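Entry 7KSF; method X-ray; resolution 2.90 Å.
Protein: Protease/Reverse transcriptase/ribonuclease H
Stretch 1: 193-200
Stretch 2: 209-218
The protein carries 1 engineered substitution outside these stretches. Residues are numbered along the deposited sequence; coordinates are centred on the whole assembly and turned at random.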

ATOM      1  N   THR A 193      20.686  26.769 -15.573  1.00 97.49           N
ATOM      2  CA  THR A 193      19.856  27.954 -15.399  1.00101.67           C
ATOM      3  C   THR A 193      18.722  27.694 -14.415  1.00102.10           C
ATOM      4  O   THR A 193      18.433  28.541 -13.564  1.00101.50           O
ATOM      5  CB  THR A 193      19.295  28.398 -16.752  1.00 98.79           C
ATOM      6  OG1 THR A 193      20.373  28.583 -17.679  1.00 92.92           O
ATOM      7  CG2 THR A 193      18.517  29.698 -16.609  1.00 92.70           C
ATOM      8  N   MET A 194      18.086  26.531 -14.508  1.00 84.98           N
ATOM      9  CA  MET A 194      16.948  26.195 -13.666  1.00 79.28           C
ATOM     10  C   MET A 194      17.415  25.573 -12.357  1.00 78.51           C
ATOM     11  O   MET A 194      18.420  24.860 -12.316  1.00 89.48           O
ATOM     12  CB  MET A 194      16.012  25.228 -14.395  1.00 78.44           C
ATOM     13  CG  MET A 194      14.764  24.864 -13.611  1.00 79.53           C
ATOM     14  SD  MET A 194      13.892  26.336 -13.044  1.00 83.69           S
ATOM     15  CE  MET A 194      12.521  25.612 -12.145  1.00 82.65           C
ATOM     16  N   ASN A 195      16.679  25.852 -11.286  1.00 79.99           N
ATOM     17  CA  ASN A 195      16.907  25.223  -9.996  1.00 79.09           C
ATOM     18  C   ASN A 195      15.567  24.845  -9.389  1.00 79.57           C
ATOM     19  O   ASN A 195      14.584  25.579  -9.526  1.00 80.81           O
ATOM     20  CB  ASN A 195      17.663  26.144  -9.038  1.00 79.90           C
ATOM     21  CG  ASN A 195      18.192  25.410  -7.828  1.00 78.33           C
ATOM     22  OD1 ASN A 195      19.333  24.952  -7.822  1.00 76.71           O
ATOM     23  ND2 ASN A 195      17.365  25.287  -6.795  1.00 80.29           N
ATOM     24  N   THR A 196      15.534  23.699  -8.710  1.00 81.27           N
ATOM     25  CA  THR A 196      14.316  23.140  -8.153  1.00 79.43           C
ATOM     26  C   THR A 196      14.431  23.008  -6.639  1.00 81.78           C
ATOM     27  O   THR A 196      15.463  22.548  -6.138  1.00 88.99           O
ATOM     28  CB  THR A 196      14.024  21.761  -8.774  1.00 76.78           C
ATOM     29  OG1 THR A 196      13.575  21.926 -10.125  1.00 76.79           O
ATOM     30  CG2 THR A 196      12.960  21.017  -7.982  1.00 76.81           C
ATOM     31  N   PRO A 197      13.406  23.405  -5.889  1.00 78.28           N
ATOM     32  CA  PRO A 197      13.456  23.225  -4.436  1.00 78.16           C
ATOM     33  C   PRO A 197      13.428  21.753  -4.067  1.00 81.92           C
ATOM     34  O   PRO A 197      12.803  20.930  -4.741  1.00 77.88           O
ATOM     35  CB  PRO A 197      12.191  23.943  -3.940  1.00 78.18           C
ATOM     36  CG  PRO A 197      11.761  24.812  -5.075  1.00 79.05           C
ATOM     37  CD  PRO A 197      12.175  24.085  -6.315  1.00 82.13           C
ATOM     38  N   VAL A 198      14.122  21.430  -2.978  1.00 83.21           N
ATOM     39  CA  VAL A 198      14.195  20.073  -2.455  1.00 80.32           C
ATOM     40  C   VAL A 198      13.641  20.072  -1.036  1.00 77.82           C
ATOM     41  O   VAL A 198      13.903  20.996  -0.258  1.00 78.10           O
ATOM     42  CB  VAL A 198      15.639  19.522  -2.497  1.00 77.64           C
ATOM     43  CG1 VAL A 198      16.572  20.379  -1.656  1.00 78.43           C
ATOM     44  CG2 VAL A 198      15.676  18.073  -2.040  1.00 76.88           C
ATOM     45  N   TYR A 199      12.852  19.048  -0.713  1.00 78.41           N
ATOM     46  CA  TYR A 199      12.211  18.929   0.586  1.00 79.78           C
ATOM     47  C   TYR A 199      12.483  17.559   1.186  1.00 80.97           C
ATOM     48  O   TYR A 199      12.526  16.557   0.460  1.00 79.41           O
ATOM     49  CB  TYR A 199      10.697  19.137   0.472  1.00 86.26           C
ATOM     50  CG  TYR A 199      10.296  20.527   0.054  1.00 84.54           C
ATOM     51  CD1 TYR A 199      10.127  21.531   0.995  1.00 84.51           C
ATOM     52  CD2 TYR A 199      10.083  20.837  -1.282  1.00 77.25           C
ATOM     53  CE1 TYR A 199       9.757  22.806   0.618  1.00 95.16           C
ATOM     54  CE2 TYR A 199       9.713  22.109  -1.669  1.00 84.63           C
ATOM     55  CZ  TYR A 199       9.552  23.091  -0.716  1.00 88.94           C
ATOM     56  OH  TYR A 199       9.184  24.364  -1.092  1.00 94.52           O
ATOM     57  N   PRO A 200      12.671  17.475   2.503  1.00 78.95           N
ATOM     58  CA  PRO A 200      12.838  16.167   3.142  1.00 80.32           C
ATOM     59  C   PRO A 200      11.590  15.698   3.875  1.00 81.31           C
ATOM     60  O   PRO A 200      10.916  16.494   4.536  1.00 81.07           O
ATOM     61  CB  PRO A 200      13.997  16.412   4.119  1.00 91.13           C
ATOM     62  CG  PRO A 200      13.953  17.917   4.401  1.00 81.12           C
ATOM     63  CD  PRO A 200      13.001  18.572   3.425  1.00 78.72           C
ATOM     64  N   ARG A 209      13.743  10.713   3.276  1.00 88.74           N
ATOM     65  CA  ARG A 209      13.885  10.705   1.830  1.00 91.19           C
ATOM     66  C   ARG A 209      13.581  12.097   1.294  1.00 87.52           C
ATOM     67  O   ARG A 209      12.725  12.808   1.829  1.00 82.15           O
ATOM     68  CB  ARG A 209      12.965   9.664   1.180  1.00 86.93           C
ATOM     69  CG  ARG A 209      11.514   9.754   1.617  1.00 93.52           C
ATOM     70  CD  ARG A 209      10.696   8.562   1.132  1.00108.78           C
ATOM     71  NE  ARG A 209      10.694   8.433  -0.323  1.00126.89           N
ATOM     72  CZ  ARG A 209       9.797   8.998  -1.125  1.00121.95           C
ATOM     73  NH1 ARG A 209       8.823   9.741  -0.618  1.00121.21           N
ATOM     74  NH2 ARG A 209       9.875   8.824  -2.438  1.00110.00           N
ATOM     75  N   MET A 210      14.298  12.484   0.243  1.00 93.98           N
ATOM     76  CA  MET A 210      14.166  13.816  -0.326  1.00 82.49           C
ATOM     77  C   MET A 210      13.033  13.858  -1.346  1.00 87.72           C
ATOM     78  O   MET A 210      12.677  12.846  -1.958  1.00 92.37           O
ATOM     79  CB  MET A 210      15.474  14.257  -0.984  1.00 77.26           C
ATOM     80  CG  MET A 210      15.816  13.529  -2.275  1.00 76.85           C
ATOM     81  SD  MET A 210      17.233  14.246  -3.131  1.00 73.82           S
ATOM     82  CE  MET A 210      17.250  13.273  -4.633  1.00 69.11           C
ATOM     83  N   VAL A 211      12.463  15.050  -1.519  1.00 78.20           N
ATOM     84  CA  VAL A 211      11.360  15.275  -2.446  1.00 86.52           C
ATOM     85  C   VAL A 211      11.647  16.545  -3.234  1.00 80.03           C
ATOM     86  O   VAL A 211      12.002  17.575  -2.650  1.00 77.23           O
ATOM     87  CB  VAL A 211      10.006  15.385  -1.717  1.00 93.98           C
ATOM     88  CG1 VAL A 211       8.905  15.751  -2.699  1.00 92.26           C
ATOM     89  CG2 VAL A 211       9.675  14.082  -1.008  1.00106.20           C
ATOM     90  N   LEU A 212      11.494  16.475  -4.552  1.00 76.61           N
ATOM     91  CA  LEU A 212      11.722  17.617  -5.426  1.00 80.58           C
ATOM     92  C   LEU A 212      10.397  18.281  -5.776  1.00 88.39           C
ATOM     93  O   LEU A 212       9.378  17.605  -5.956  1.00 86.71           O
ATOM     94  CB  LEU A 212      12.446  17.192  -6.701  1.00 74.94           C
ATOM     95  CG  LEU A 212      13.889  16.736  -6.493  1.00 73.97           C
ATOM     96  CD1 LEU A 212      14.452  16.170  -7.779  1.00 86.06           C
ATOM     97  CD2 LEU A 212      14.746  17.890  -5.998  1.00 74.72           C
ATOM     98  N   ASP A 213      10.420  19.608  -5.876  1.00 88.96           N
ATOM     99  CA  ASP A 213       9.231  20.404  -6.177  1.00 82.01           C
ATOM    100  C   ASP A 213       9.308  20.820  -7.643  1.00 78.59           C
ATOM    101  O   ASP A 213       9.821  21.886  -7.982  1.00 87.40           O
ATOM    102  CB  ASP A 213       9.147  21.607  -5.247  1.00 80.52           C
ATOM    103  CG  ASP A 213       7.833  22.343  -5.368  1.00 77.52           C
ATOM    104  OD1 ASP A 213       6.835  21.699  -5.743  1.00 88.20           O
ATOM    105  OD2 ASP A 213       7.795  23.559  -5.084  1.00 77.42           O
ATOM    106  N   TYR A 214       8.774  19.967  -8.519  1.00 77.45           N
ATOM    107  CA  TYR A 214       8.902  20.132  -9.959  1.00 77.87           C
ATOM    108  C   TYR A 214       7.692  20.793 -10.604  1.00 86.75           C
ATOM    109  O   TYR A 214       7.619  20.856 -11.835  1.00 80.38           O
ATOM    110  CB  TYR A 214       9.160  18.775 -10.619  1.00 76.63           C
ATOM    111  CG  TYR A 214      10.618  18.396 -10.684  1.00 83.47           C
ATOM    112  CD1 TYR A 214      11.592  19.357 -10.927  1.00 83.67           C
ATOM    113  CD2 TYR A 214      11.024  17.082 -10.505  1.00 74.21           C
ATOM    114  CE1 TYR A 214      12.925  19.017 -10.992  1.00 73.95           C
ATOM    115  CE2 TYR A 214      12.355  16.734 -10.567  1.00 73.15           C
ATOM    116  CZ  TYR A 214      13.301  17.704 -10.809  1.00 72.56           C
ATOM    117  OH  TYR A 214      14.631  17.365 -10.870  1.00 71.35           O
ATOM    118  N   ARG A 215       6.741  21.295  -9.811  1.00 89.68           N
ATOM    119  CA  ARG A 215       5.553  21.907 -10.392  1.00 80.84           C
ATOM    120  C   ARG A 215       5.865  23.213 -11.111  1.00 86.06           C
ATOM    121  O   ARG A 215       5.026  23.696 -11.878  1.00 94.20           O
ATOM    122  CB  ARG A 215       4.492  22.137  -9.311  1.00 85.21           C
ATOM    123  CG  ARG A 215       4.995  22.837  -8.063  1.00 88.42           C
ATOM    124  CD  ARG A 215       4.004  22.685  -6.913  1.00 94.70           C
ATOM    125  NE  ARG A 215       4.561  23.133  -5.639  1.00 87.86           N
ATOM    126  CZ  ARG A 215       3.964  22.969  -4.463  1.00 78.54           C
ATOM    127  NH1 ARG A 215       2.787  22.361  -4.396  1.00 79.47           N
ATOM    128  NH2 ARG A 215       4.543  23.407  -3.352  1.00 86.80           N
ATOM    129  N   GLU A 216       7.046  23.792 -10.885  1.00 85.15           N
ATOM    130  CA  GLU A 216       7.443  24.980 -11.628  1.00 84.53           C
ATOM    131  C   GLU A 216       7.892  24.629 -13.041  1.00 84.66           C
ATOM    132  O   GLU A 216       7.666  25.402 -13.977  1.00 85.75           O
ATOM    133  CB  GLU A 216       8.554  25.723 -10.883  1.00 85.68           C
ATOM    134  CG  GLU A 216       8.088  26.362  -9.590  1.00106.58           C
ATOM    135  CD  GLU A 216       6.994  27.386  -9.816  1.00108.66           C
ATOM    136  OE1 GLU A 216       7.044  28.098 -10.842  1.00100.05           O
ATOM    137  OE2 GLU A 216       6.076  27.474  -8.972  1.00125.39           O
ATOM    138  N   VAL A 217       8.535  23.472 -13.209  1.00 86.22           N
ATOM    139  CA  VAL A 217       8.943  23.049 -14.542  1.00 85.56           C
ATOM    140  C   VAL A 217       7.767  22.452 -15.307  1.00 85.14           C
ATOM    141  O   VAL A 217       7.694  22.574 -16.535  1.00 86.52           O
ATOM    142  CB  VAL A 217      10.114  22.058 -14.446  1.00106.81           C
ATOM    143  CG1 VAL A 217      10.699  21.787 -15.820  1.00 87.62           C
ATOM    144  CG2 VAL A 217      11.181  22.587 -13.505  1.00 95.36           C
ATOM    145  N   ASN A 218       6.825  21.814 -14.605  1.00 84.55           N
ATOM    146  CA  ASN A 218       5.722  21.145 -15.285  1.00 91.02           C
ATOM    147  C   ASN A 218       4.771  22.136 -15.945  1.00 96.14           C
ATOM    148  O   ASN A 218       4.175  21.820 -16.981  1.00 91.92           O
ATOM    149  CB  ASN A 218       4.973  20.251 -14.297  1.00 96.39           C
ATOM    150  CG  ASN A 218       5.875  19.222 -13.643  1.00 82.45           C
ATOM    151  OD1 ASN A 218       6.928  18.875 -14.176  1.00 81.82           O
ATOM    152  ND2 ASN A 218       5.469  18.735 -12.475  1.00 80.70           N
TER

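Residues 209-212 and 198-200 form two antiparallel strands, and the contact continues through the loop before 198-200 and the turn and weakly bonded helix after 209-212. Together the two stretches bury about 570 Å² of surface.

Arg 209 contributes backbone more than side chain. Its CA-to-CB bond points away from stretch 1, and its side chain stays out of reach. Its carbonyl O lies 3.6 Å from Pro 200 CA.

Met 210 pairs with Pro 200 at a non-hydrogen-bonded position, with CA atoms 4.4 Å apart. Proline has no amide hydrogen to donate, so it fits a site where none is used across this pair. Met 210 CA makes a CA-H...O contact of 3.3 Å with Tyr 199 O. The side chain shares a sheet face with Pro 200, Val 198 and Leu 212. Met 210 CB meets Val 198 CG2 at 4.0 Å, while the end of the side chain leads away from stretch 1.

Val 211 is the hydrogen-bonded partner of Tyr 199. Tyr 199 N donates to Val 211 O at 2.6 Å, and Val 211 N donates to Tyr 199 O at 2.5 Å. The second bond is very short, and its angle of 139° is well off linear. Val 211 O also receives a CA-H...O contact from Val 198 CA at 3.3 Å. On the other face of the sheet, the CB atoms of Val 211 and Tyr 199 are 4.4 Å apart. A beta-branched residue suits this extended backbone and offers a compact apolar surface beside the tyrosine.

Leu 212 pairs with Val 198, again without direct backbone hydrogen bonds between the two. Its end comes nearer to stretch 1 than its CA-to-CB direction suggests. Leu 212 CD2 packs 4.0 Å from Val 198 CB, and Leu 212 CB lies 4.1 Å from Thr 196 CG2. Two branched aliphatic side chains thus meet on one face.

Asp 213 extends the ladder beyond the strand. Its N donates to Pro 197 O at 3.0 Å, with an angle of 158°. Pro 197 CB also lies 4.1 Å from Asp 213 CB. Asp 213 CB sits near the plane of the Tyr 199 ring, at its edge, 3.7 Å from Tyr 199 CE2. Asp 213 is buried, and its charge is balanced within stretch 2 by a salt bridge, Arg 215 NE to Asp 213 OD1 at 2.7 Å.

Tyr 214 starts away from stretch 1, but its ring swings back. Thr 196 OG1 lies near the ring plane, 3.1 Å from Tyr 214 CE1. Thr 196 CG2 also touches the ring, 3.6 Å from Tyr 214 CE1, and lies 3.3 Å from Asp 213 O. The small, mixed side chain of threonine fits this buried site.

Glu 216 touches stretch 1 lightly through CB, 4.2 Å from Met 194 CE, and its end leads away. Val 217 closes the contact. Its CG2 packs 3.6 Å from Met 194 CE, where the long, flexible methionine reaches a buried valine. Asn 218 lies beyond reach.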